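Local structure of succinylglutamate desuccinylase (Vibrio parahaemolyticus, 2BCO) at residues I56-G61 with E71-I76; D139-T144 with Y211-L216; W150-H155 with R242-E247; D186-E191 with D238-N243. The protein probably hydrolyses N-succinylglutamate to succinate and glutamate, the last step of arginine degradation by the succinyltransferase pathway, using one zinc ion per subunit. All coordinates share one frame; numbering follows the deposited sequence.

Contact 1 of 4, residues I56-G61 with E71-I76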
# COMPACT_ATOMS: atom_id res chain seq x y z
N ILE A 56 -13.36 3.34 -2.92
CA ILE A 56 -11.95 3.31 -2.57
C ILE A 56 -11.65 3.02 -1.11
O ILE A 56 -12.13 3.72 -0.22
CB ILE A 56 -11.27 4.65 -2.91
CG1 ILE A 56 -11.72 5.14 -4.28
CG2 ILE A 56 -9.76 4.48 -2.86
CD1 ILE A 56 -11.20 6.53 -4.62
N ILE A 57 -10.85 1.99 -0.89
CA ILE A 57 -10.42 1.66 0.46
C ILE A 57 -9.07 2.33 0.56
O ILE A 57 -8.20 2.10 -0.28
CB ILE A 57 -10.22 0.15 0.66
CG1 ILE A 57 -11.56 -0.58 0.59
CG2 ILE A 57 -9.54 -0.11 2.01
CD1 ILE A 57 -11.42 -2.10 0.72
N ILE A 58 -8.88 3.18 1.55
CA ILE A 58 -7.61 3.84 1.72
C ILE A 58 -7.09 3.45 3.10
O ILE A 58 -7.54 3.97 4.11
CB ILE A 58 -7.78 5.38 1.64
CG1 ILE A 58 -8.43 5.75 0.30
CG2 ILE A 58 -6.42 6.06 1.78
CD1 ILE A 58 -8.96 7.18 0.24
N SER A 59 -6.17 2.50 3.13
CA SER A 59 -5.64 2.06 4.41
C SER A 59 -4.21 2.53 4.66
O SER A 59 -3.43 2.74 3.74
CB SER A 59 -5.72 0.52 4.53
OG SER A 59 -4.99 -0.14 3.51
N CYS A 60 -3.90 2.71 5.93
CA CYS A 60 -2.57 3.12 6.32
C CYS A 60 -2.28 2.47 7.66
O CYS A 60 -3.20 1.98 8.33
CB CYS A 60 -2.50 4.64 6.45
SG CYS A 60 -3.59 5.31 7.68
N GLY A 61 -1.01 2.44 8.04
CA GLY A 61 -0.66 1.86 9.31
C GLY A 61 -0.68 0.34 9.45
O GLY A 61 -0.71 -0.13 10.58
N GLU A 71 -0.74 10.74 8.56
CA GLU A 71 -0.88 12.19 8.68
C GLU A 71 -1.66 12.74 7.49
O GLU A 71 -2.52 13.60 7.65
CB GLU A 71 0.50 12.88 8.75
CG GLU A 71 1.37 12.51 9.94
CD GLU A 71 2.33 13.64 10.34
OE1 GLU A 71 3.57 13.43 10.36
OE2 GLU A 71 1.83 14.75 10.63
N LEU A 72 -1.35 12.23 6.29
CA LEU A 72 -2.05 12.68 5.07
C LEU A 72 -3.53 12.32 5.17
O LEU A 72 -4.39 13.14 4.84
CB LEU A 72 -1.45 12.04 3.81
CG LEU A 72 0.00 12.39 3.50
CD1 LEU A 72 0.38 11.82 2.14
CD2 LEU A 72 0.18 13.93 3.52
N VAL A 73 -3.81 11.10 5.61
CA VAL A 73 -5.19 10.66 5.76
C VAL A 73 -5.88 11.54 6.80
O VAL A 73 -7.01 11.95 6.62
CB VAL A 73 -5.26 9.17 6.22
CG1 VAL A 73 -6.69 8.81 6.64
CG2 VAL A 73 -4.80 8.25 5.08
N ASP A 74 -5.17 11.84 7.88
CA ASP A 74 -5.74 12.66 8.94
C ASP A 74 -6.16 14.05 8.46
O ASP A 74 -7.19 14.58 8.89
CB ASP A 74 -4.76 12.80 10.09
CG ASP A 74 -5.34 13.55 11.26
OD1 ASP A 74 -6.29 13.03 11.88
OD2 ASP A 74 -4.86 14.66 11.54
N SER A 75 -5.37 14.65 7.57
CA SER A 75 -5.67 15.97 7.03
C SER A 75 -6.80 15.90 6.00
O SER A 75 -7.57 16.86 5.84
CB SER A 75 -4.43 16.58 6.38
OG SER A 75 -3.38 16.70 7.33
N ILE A 76 -6.91 14.78 5.29
CA ILE A 76 -7.98 14.61 4.32
C ILE A 76 -9.31 14.49 5.06
O ILE A 76 -10.32 15.07 4.64
CB ILE A 76 -7.72 13.36 3.42
CG1 ILE A 76 -6.68 13.73 2.35
CG2 ILE A 76 -9.01 12.86 2.77
CD1 ILE A 76 -6.14 12.56 1.57
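Val73 meets the strand with a single methyl group: its CG2 rests between Ile58 and Cys60, two residues on the same face of strand 55-60. All of the packing is apolar. Val73 CG2 lies 4.1 Å from Cys60 SG and 4.3 Å from Ile58 CG2, which is loose van der Waals contact rather than a wedge. The torsion of the valine explains the choice of branch: CG1 stands anti to the backbone N (chi1 169°), beside the carbonyl carbon, and this leaves CG2 as the methyl that faces the strand. On the partner side, Cys60 carries SG between its own N and carbonyl carbon (chi1 61°), a position that brings the sulfur within range of the valine.

The polar interactions point elsewhere. Ser59, between the two strand contacts, turns away from the helix, and its OG hydrogen-bonds to His151 and Asp153 on the neighbouring strand. Asp74 OD1 binds Leu11 N and Ser9 OG, while Glu71 OE1 takes hydrogen bonds from Gly227 N and Asn229 ND2; these two acids tie the helix to neighbouring segments. Within the helix, the bond from Ser75 N to Glu71 O measures 3.0 Å.

The contact illustrates how a beta-alpha-beta unit closes on itself, here strand 55-60, helix 68-81 and strand 90-95 of the catalytic domain. The side chain of Cys60 is about 9 Å from the zinc. Phe93 of the parallel strand 90-95 touches Ile58, Val73 and Ile76, and Ile76 turns onward to Asp238 and Arg242 of helix 235-245.

Contact 2 of 4, residues D139-T144 with Y211-L216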
# COMPACT_ATOMS: atom_id res chain seq x y z
N ASP A 139 -17.51 -6.15 3.69
CA ASP A 139 -18.66 -5.27 3.91
C ASP A 139 -18.66 -4.04 3.01
O ASP A 139 -19.72 -3.58 2.58
CB ASP A 139 -18.73 -4.81 5.37
CG ASP A 139 -19.09 -5.95 6.32
OD1 ASP A 139 -19.40 -7.07 5.84
OD2 ASP A 139 -19.06 -5.71 7.55
N PHE A 140 -17.48 -3.49 2.75
CA PHE A 140 -17.38 -2.30 1.93
C PHE A 140 -17.62 -2.58 0.44
O PHE A 140 -18.28 -1.79 -0.23
CB PHE A 140 -16.00 -1.67 2.12
CG PHE A 140 -15.84 -0.36 1.42
CD1 PHE A 140 -16.55 0.76 1.82
CD2 PHE A 140 -14.97 -0.25 0.33
CE1 PHE A 140 -16.40 1.99 1.17
CE2 PHE A 140 -14.80 0.97 -0.33
CZ PHE A 140 -15.52 2.09 0.09
N TYR A 141 -17.08 -3.68 -0.07
CA TYR A 141 -17.27 -4.00 -1.48
C TYR A 141 -18.58 -4.73 -1.77
O TYR A 141 -18.93 -4.92 -2.93
CB TYR A 141 -16.10 -4.86 -2.00
CG TYR A 141 -14.79 -4.11 -2.16
CD1 TYR A 141 -14.77 -2.79 -2.60
CD2 TYR A 141 -13.57 -4.74 -1.92
CE1 TYR A 141 -13.56 -2.10 -2.80
CE2 TYR A 141 -12.36 -4.08 -2.12
CZ TYR A 141 -12.36 -2.76 -2.56
OH TYR A 141 -11.15 -2.10 -2.75
N GLN A 142 -19.30 -5.12 -0.73
CA GLN A 142 -20.56 -5.83 -0.92
C GLN A 142 -21.53 -5.00 -1.76
O GLN A 142 -21.75 -3.82 -1.48
CB GLN A 142 -21.21 -6.16 0.44
CG GLN A 142 -22.50 -6.96 0.31
CD GLN A 142 -23.23 -7.14 1.63
OE1 GLN A 142 -22.67 -7.67 2.59
NE2 GLN A 142 -24.48 -6.70 1.68
N ASP A 143 -22.09 -5.62 -2.78
CA ASP A 143 -23.03 -4.96 -3.68
C ASP A 143 -22.44 -3.75 -4.40
O ASP A 143 -23.05 -2.68 -4.47
CB ASP A 143 -24.30 -4.52 -2.92
CG ASP A 143 -24.99 -5.68 -2.22
OD1 ASP A 143 -25.13 -6.77 -2.83
OD2 ASP A 143 -25.40 -5.50 -1.06
N THR A 144 -21.23 -3.92 -4.93
CA THR A 144 -20.58 -2.85 -5.68
C THR A 144 -20.06 -3.53 -6.93
O THR A 144 -19.70 -4.71 -6.88
CB THR A 144 -19.37 -2.23 -4.93
OG1 THR A 144 -18.31 -3.19 -4.85
CG2 THR A 144 -19.77 -1.80 -3.53
N TYR A 211 -11.44 -9.59 -4.59
CA TYR A 211 -12.50 -8.67 -4.98
C TYR A 211 -12.20 -7.91 -6.26
O TYR A 211 -12.91 -6.97 -6.61
CB TYR A 211 -12.77 -7.70 -3.83
CG TYR A 211 -13.31 -8.41 -2.60
CD1 TYR A 211 -14.66 -8.73 -2.50
CD2 TYR A 211 -12.46 -8.81 -1.57
CE1 TYR A 211 -15.16 -9.44 -1.39
CE2 TYR A 211 -12.95 -9.52 -0.46
CZ TYR A 211 -14.30 -9.82 -0.38
OH TYR A 211 -14.80 -10.51 0.71
N SER A 212 -11.15 -8.33 -6.96
CA SER A 212 -10.75 -7.70 -8.22
C SER A 212 -10.57 -6.20 -8.09
O SER A 212 -10.88 -5.46 -9.03
CB SER A 212 -11.80 -7.99 -9.30
OG SER A 212 -12.00 -9.38 -9.44
N ALA A 213 -10.07 -5.74 -6.95
CA ALA A 213 -9.88 -4.30 -6.76
C ALA A 213 -8.60 -3.82 -7.44
O ALA A 213 -7.63 -4.56 -7.55
CB ALA A 213 -9.83 -3.98 -5.26
N GLN A 214 -8.62 -2.58 -7.91
CA GLN A 214 -7.45 -1.98 -8.55
C GLN A 214 -6.64 -1.63 -7.30
O GLN A 214 -6.84 -0.60 -6.66
CB GLN A 214 -7.90 -0.75 -9.35
CG GLN A 214 -8.82 -1.17 -10.51
CD GLN A 214 -9.68 -0.05 -11.07
OE1 GLN A 214 -9.23 0.72 -11.92
NE2 GLN A 214 -10.92 0.06 -10.59
N ALA A 215 -5.75 -2.54 -6.93
CA ALA A 215 -5.00 -2.40 -5.70
C ALA A 215 -3.50 -2.20 -5.80
O ALA A 215 -2.83 -2.70 -6.70
CB ALA A 215 -5.29 -3.60 -4.82
N LEU A 216 -2.97 -1.48 -4.82
CA LEU A 216 -1.54 -1.24 -4.77
C LEU A 216 -1.09 -1.13 -3.34
O LEU A 216 -1.86 -0.78 -2.44
CB LEU A 216 -1.17 0.09 -5.45
CG LEU A 216 -1.50 0.42 -6.90
CD1 LEU A 216 -1.35 1.93 -7.09
CD2 LEU A 216 -0.57 -0.35 -7.84
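Tyr141 and Tyr211 form an oblique aromatic pair, their ring planes inclined by 43° and their centroids 5.8 Å apart. The touching is done near the root of Tyr211: Tyr141 CD2 comes within 3.6 Å of Tyr211 CB and 3.7 Å of Tyr211 CG. Tyr141 then runs on past its partner toward Ala213, whose methyl CB lies 3.4 Å from Tyr141 OH and 3.9 Å from Tyr141 CZ. One ring therefore bridges two residues that straddle the turn at Ser212, where positive phi carries the chain out of helix 203-211 and toward strand 214-220. The direction follows from the first torsion, since Tyr141 CG is anti to its carbonyl carbon (chi1 -72°) and the ring leaves the end of helix 125-141 toward the strand.

Behind the ring, the turn that follows the helix is fixed by polar bonds. Thr144 OG1 donates to Tyr141 O at 2.7 Å, approaching 27° out of the carbonyl plane, and Gln142 NE2 reaches Asp143 OD2. Arg149 ties both segments together through its two terminal nitrogens, NH1 on Tyr211 O and NH2 on Thr144 O.

Such a junction, where a helix end is laid against the turn leading into strand 214-220 of an alpha/beta domain, shows how tyrosine serves two ends at once. Its ring carbons, and its hydroxyl oxygen by van der Waals contact, lie against the CB atoms of Tyr211 and Ala213. The hydrogen bond of that hydroxyl goes to Trp150 O on strand 149-157 and not to 211-216, so the polar anchor is supplied by the neighbouring strand.

Contact 3 of 4, residues W150-H155 with R242-E247. With ZN (zinc ion), chain C.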
# COMPACT_ATOMS: atom_id res chain seq x y z
N TRP A 150 -11.42 0.01 -5.65
CA TRP A 150 -10.04 0.47 -5.50
C TRP A 150 -9.55 0.20 -4.09
O TRP A 150 -10.31 0.29 -3.13
CB TRP A 150 -9.93 1.99 -5.72
CG TRP A 150 -10.14 2.46 -7.13
CD1 TRP A 150 -11.30 2.40 -7.85
CD2 TRP A 150 -9.19 3.15 -7.95
NE1 TRP A 150 -11.13 3.03 -9.06
CE2 TRP A 150 -9.86 3.51 -9.14
CE3 TRP A 150 -7.85 3.54 -7.77
CZ2 TRP A 150 -9.21 4.19 -10.18
CZ3 TRP A 150 -7.21 4.23 -8.81
CH2 TRP A 150 -7.90 4.56 -9.99
N HIS A 151 -8.28 -0.12 -3.96
CA HIS A 151 -7.68 -0.33 -2.66
C HIS A 151 -6.25 0.18 -2.69
O HIS A 151 -5.39 -0.39 -3.35
CB HIS A 151 -7.68 -1.80 -2.24
CG HIS A 151 -7.18 -2.02 -0.84
ND1 HIS A 151 -7.16 -3.26 -0.23
CD2 HIS A 151 -6.68 -1.15 0.07
CE1 HIS A 151 -6.68 -3.13 1.00
NE2 HIS A 151 -6.38 -1.87 1.20
N LEU A 152 -6.03 1.27 -1.99
CA LEU A 152 -4.72 1.88 -1.90
C LEU A 152 -4.21 1.70 -0.47
O LEU A 152 -4.71 2.33 0.46
CB LEU A 152 -4.81 3.37 -2.25
CG LEU A 152 -4.90 3.81 -3.72
CD1 LEU A 152 -5.75 2.88 -4.54
CD2 LEU A 152 -5.48 5.20 -3.77
N ASP A 153 -3.25 0.80 -0.31
CA ASP A 153 -2.65 0.53 0.99
C ASP A 153 -1.37 1.35 1.12
O ASP A 153 -0.38 1.08 0.44
CB ASP A 153 -2.30 -0.96 1.12
CG ASP A 153 -1.89 -1.33 2.53
OD1 ASP A 153 -1.25 -2.38 2.73
OD2 ASP A 153 -2.22 -0.55 3.44
N LEU A 154 -1.38 2.33 2.02
CA LEU A 154 -0.25 3.25 2.18
C LEU A 154 0.83 2.87 3.20
O LEU A 154 0.56 2.77 4.40
CB LEU A 154 -0.79 4.64 2.48
CG LEU A 154 -2.04 5.01 1.66
CD1 LEU A 154 -2.45 6.46 1.98
CD2 LEU A 154 -1.74 4.84 0.15
N HIS A 155 2.05 2.71 2.71
CA HIS A 155 3.20 2.33 3.53
C HIS A 155 4.36 3.32 3.39
O HIS A 155 4.24 4.35 2.71
CB HIS A 155 3.66 0.93 3.13
CG HIS A 155 2.63 -0.14 3.36
ND1 HIS A 155 2.83 -1.19 4.22
CD2 HIS A 155 1.39 -0.29 2.87
CE1 HIS A 155 1.76 -1.95 4.25
NE2 HIS A 155 0.86 -1.43 3.44
N ARG A 242 -6.26 13.44 -3.46
CA ARG A 242 -7.42 14.30 -3.21
C ARG A 242 -8.26 14.40 -4.49
O ARG A 242 -9.49 14.39 -4.43
CB ARG A 242 -6.99 15.70 -2.75
CG ARG A 242 -6.56 15.75 -1.28
CD ARG A 242 -5.74 16.99 -0.95
NE ARG A 242 -5.33 17.01 0.45
CZ ARG A 242 -6.10 17.41 1.47
NH1 ARG A 242 -7.34 17.84 1.25
NH2 ARG A 242 -5.62 17.36 2.71
N ASN A 243 -7.59 14.48 -5.63
CA ASN A 243 -8.31 14.57 -6.90
C ASN A 243 -9.09 13.29 -7.17
O ASN A 243 -10.15 13.33 -7.78
CB ASN A 243 -7.33 14.81 -8.07
CG ASN A 243 -6.73 16.21 -8.06
OD1 ASN A 243 -7.31 17.14 -7.50
ND2 ASN A 243 -5.59 16.37 -8.71
N LEU A 244 -8.57 12.17 -6.69
CA LEU A 244 -9.22 10.88 -6.89
C LEU A 244 -10.50 10.75 -6.09
O LEU A 244 -11.53 10.30 -6.61
CB LEU A 244 -8.25 9.74 -6.53
CG LEU A 244 -8.74 8.30 -6.72
CD1 LEU A 244 -9.02 8.04 -8.20
CD2 LEU A 244 -7.67 7.32 -6.20
N ILE A 245 -10.46 11.15 -4.82
CA ILE A 245 -11.66 11.06 -4.00
C ILE A 245 -12.69 12.11 -4.47
O ILE A 245 -13.89 11.95 -4.25
CB ILE A 245 -11.33 11.24 -2.48
CG1 ILE A 245 -11.28 12.72 -2.11
CG2 ILE A 245 -9.98 10.60 -2.15
CD1 ILE A 245 -12.55 13.20 -1.47
N ALA A 246 -12.22 13.16 -5.14
CA ALA A 246 -13.12 14.21 -5.63
C ALA A 246 -13.45 14.07 -7.11
O ALA A 246 -14.19 14.89 -7.65
CB ALA A 246 -12.52 15.59 -5.36
N GLU A 247 -12.91 13.05 -7.77
CA GLU A 247 -13.16 12.83 -9.20
C GLU A 247 -12.90 14.11 -10.00
O GLU A 247 -13.75 14.55 -10.76
CB GLU A 247 -14.61 12.38 -9.44
CG GLU A 247 -14.86 10.91 -9.18
CD GLU A 247 -14.08 10.02 -10.13
OE1 GLU A 247 -12.83 9.97 -10.02
OE2 GLU A 247 -14.71 9.36 -10.98
ZN ZN C . 4.91 -1.06 5.21
O HOH W 1 7.13 -1.44 4.00
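Leu244 faces the strand with both methyl groups: CD1 covers the Trp150 indole, while CD2 is shared between Leu152 and the rim of the tryptophan. CD1 sits over one face, 4.3 Å from the centroid of the six-membered ring and 18° off the ring normal, a CH-pi contact displaced toward the rim. CD2 meets Leu152 CD2 tip to tip at 3.9 Å and also lies 4.1 Å from Trp150 CZ3. The leucine can do both because CG is anti to the backbone N (chi1 -178°), which throws the branch point out from the helix toward the sheet. Leu152 CD1, meanwhile, lies in the indole plane, so Leu152 abuts the indole edge while its other methyl meets Leu244. Phe184 of helix 179-188 adds to this cluster by touching both leucines.

This is the core of an alpha/beta domain in miniature: helix 235-245 packs on the parallel neighbours 55-60 and 149-157, with Ile56 also touching Leu244. The helix stops just beyond the packed residue, in a Schellman motif with Glu247 in positive phi. Ala246 N to Arg242 O, 3.1 Å, is the last regular helical bond; Glu247 N to Leu244 O is a weak bond back into the final turn, at 3.3 Å.

Past this point the packing gives way. Glu247 is exposed to solvent and forms a salt bridge with Lys54. Along the strand, too, the helix is soon left behind: Asp153 OD2 bonds to Ser59 OG, and His155 is a zinc ligand. His155 ND1 binds the metal at 2.3 Å, together with His63 and Glu66, and a water lies 2.6 Å from the zinc, rather long for a ligand.

Contact 4 of 4, residues D186-E191 with D238-N243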
# COMPACT_ATOMS: atom_id res chain seq x y z
N ASP A 186 0.86 7.96 -12.31
CA ASP A 186 1.54 9.03 -13.01
C ASP A 186 1.17 10.40 -12.45
O ASP A 186 2.04 11.23 -12.22
CB ASP A 186 1.22 8.95 -14.52
CG ASP A 186 1.76 7.68 -15.16
OD1 ASP A 186 1.39 7.37 -16.31
OD2 ASP A 186 2.57 6.97 -14.52
N SER A 187 -0.12 10.62 -12.22
CA SER A 187 -0.55 11.90 -11.68
C SER A 187 0.02 12.12 -10.28
O SER A 187 0.33 13.25 -9.91
CB SER A 187 -2.07 11.98 -11.63
OG SER A 187 -2.61 12.03 -12.95
N ALA A 188 0.16 11.03 -9.52
CA ALA A 188 0.68 11.10 -8.15
C ALA A 188 2.18 11.28 -8.13
O ALA A 188 2.75 11.57 -7.08
CB ALA A 188 0.30 9.85 -7.37
N HIS A 189 2.82 11.11 -9.28
CA HIS A 189 4.26 11.26 -9.39
C HIS A 189 5.03 10.13 -8.71
O HIS A 189 6.16 10.32 -8.26
CB HIS A 189 4.71 12.60 -8.82
CG HIS A 189 4.41 13.77 -9.71
ND1 HIS A 189 3.51 13.70 -10.75
CD2 HIS A 189 4.87 15.04 -9.70
CE1 HIS A 189 3.42 14.87 -11.34
NE2 HIS A 189 4.24 15.71 -10.72
N ILE A 190 4.40 8.95 -8.63
CA ILE A 190 5.05 7.79 -8.03
C ILE A 190 6.11 7.39 -9.05
O ILE A 190 5.81 7.07 -10.20
CB ILE A 190 4.05 6.64 -7.82
CG1 ILE A 190 2.91 7.13 -6.91
CG2 ILE A 190 4.74 5.44 -7.18
CD1 ILE A 190 3.37 7.42 -5.45
N GLU A 191 7.37 7.45 -8.63
CA GLU A 191 8.49 7.17 -9.51
C GLU A 191 8.54 5.82 -10.20
O GLU A 191 9.02 5.72 -11.32
CB GLU A 191 9.78 7.42 -8.75
CG GLU A 191 9.88 8.86 -8.26
CD GLU A 191 11.05 9.09 -7.33
OE1 GLU A 191 12.19 8.72 -7.71
OE2 GLU A 191 10.85 9.65 -6.23
N ASP A 238 -0.38 13.34 -2.49
CA ASP A 238 -1.54 13.79 -1.74
C ASP A 238 -2.58 14.52 -2.59
O ASP A 238 -3.78 14.37 -2.38
CB ASP A 238 -1.09 14.69 -0.58
CG ASP A 238 -2.25 15.19 0.26
OD1 ASP A 238 -2.95 14.37 0.87
OD2 ASP A 238 -2.46 16.42 0.30
N LEU A 239 -2.10 15.32 -3.54
CA LEU A 239 -2.95 16.09 -4.44
C LEU A 239 -3.64 15.11 -5.39
O LEU A 239 -4.83 15.24 -5.69
CB LEU A 239 -2.11 17.08 -5.23
CG LEU A 239 -2.76 18.36 -5.75
CD1 LEU A 239 -1.70 19.21 -6.44
CD2 LEU A 239 -3.88 18.04 -6.71
N ALA A 240 -2.88 14.14 -5.88
CA ALA A 240 -3.44 13.14 -6.79
C ALA A 240 -4.50 12.34 -6.03
O ALA A 240 -5.54 12.01 -6.58
CB ALA A 240 -2.34 12.22 -7.30
N LEU A 241 -4.24 12.05 -4.75
CA LEU A 241 -5.19 11.30 -3.94
C LEU A 241 -6.44 12.14 -3.66
O LEU A 241 -7.55 11.62 -3.62
CB LEU A 241 -4.55 10.85 -2.63
CG LEU A 241 -5.43 10.07 -1.64
CD1 LEU A 241 -5.98 8.80 -2.29
CD2 LEU A 241 -4.60 9.72 -0.44
N ARG A 242 -6.26 13.44 -3.46
CA ARG A 242 -7.42 14.30 -3.21
C ARG A 242 -8.26 14.40 -4.49
O ARG A 242 -9.49 14.39 -4.43
CB ARG A 242 -6.99 15.70 -2.75
CG ARG A 242 -6.56 15.75 -1.28
CD ARG A 242 -5.74 16.99 -0.95
NE ARG A 242 -5.33 17.01 0.45
CZ ARG A 242 -6.10 17.41 1.47
NH1 ARG A 242 -7.34 17.84 1.25
NH2 ARG A 242 -5.62 17.36 2.71
N ASN A 243 -7.59 14.48 -5.63
CA ASN A 243 -8.31 14.57 -6.90
C ASN A 243 -9.09 13.29 -7.17
O ASN A 243 -10.15 13.33 -7.78
CB ASN A 243 -7.33 14.81 -8.07
CG ASN A 243 -6.73 16.21 -8.06
OD1 ASN A 243 -7.31 17.14 -7.50
ND2 ASN A 243 -5.59 16.37 -8.71
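Ala240 presses its methyl group directly onto the last turn of helix 179-188. Its CB lies 3.3 Å from Ala188 CA and 3.5 Å from Ala188 CB. With nothing larger than a methyl between them, the two backbones come unusually near: the CA atoms of Ala188 and Ala240 are 4.8 Å apart. The side-chain contact is methyl to methyl, with Ala240 CB also lying on the main chain of Ser187 and Ala188. Phenylalanines flank it from both helices, Phe184 against Ala240 and Phe237 against Ala188.

The next shell fixes each helix segment. On one side, the chain turns off at His189, and Asp186 O receives two donors from that residue. The backbone His189 N binds it at 3.0 Å, and ND1 of the imidazole at 3.2 Å in the plane of the carbonyl, with the N-H pointing at the oxygen at 163°. The small second torsion (chi2 17°) keeps ND1 on the side of the ring nearest CA, where it can fold back onto the helix end. Ser187 OG bonds back to Asp183 O, one turn earlier.

On the other helix, Arg242 NE bonds one turn back to Asp238 OD2 in a 2.9 Å salt bridge, on the syn side but tilted 32° out of the carboxylate plane. Its NH1 continues to Asp79 and Gln85, linking this helix to the end of helix 68-81 and the loop after it.

Positive phi at His189 with two bonds back into the last turn makes a Schellman motif, and the pair as a whole exemplifies close alanine-to-alanine helix packing within the alpha/beta catalytic domain.

Contacts 1 and 3 have their centres about 8 Å apart and lie on adjoining parallel strands, joined by a probable hydrogen bond from Leu154 N to Ser59 O at 2.7 Å. Contact 4 continues contact 3 along helix 235-245: the two share Arg242 and Asn243, and their centres are about 9 Å apart. Contact 2 draws on another helix, 125-141, which reaches contact 1 through Ile57; it does not touch contact 4, the nearest atoms being about 7 Å apart. His155, at the end of contact 3's strand segment, is one of the three zinc-binding residues, with His63 and Glu66; Leu152 lies about 12 Å, side chain to side chain, from Glu219, the predicted active-site residue. Contacts 2 and 4 lie away from these sites.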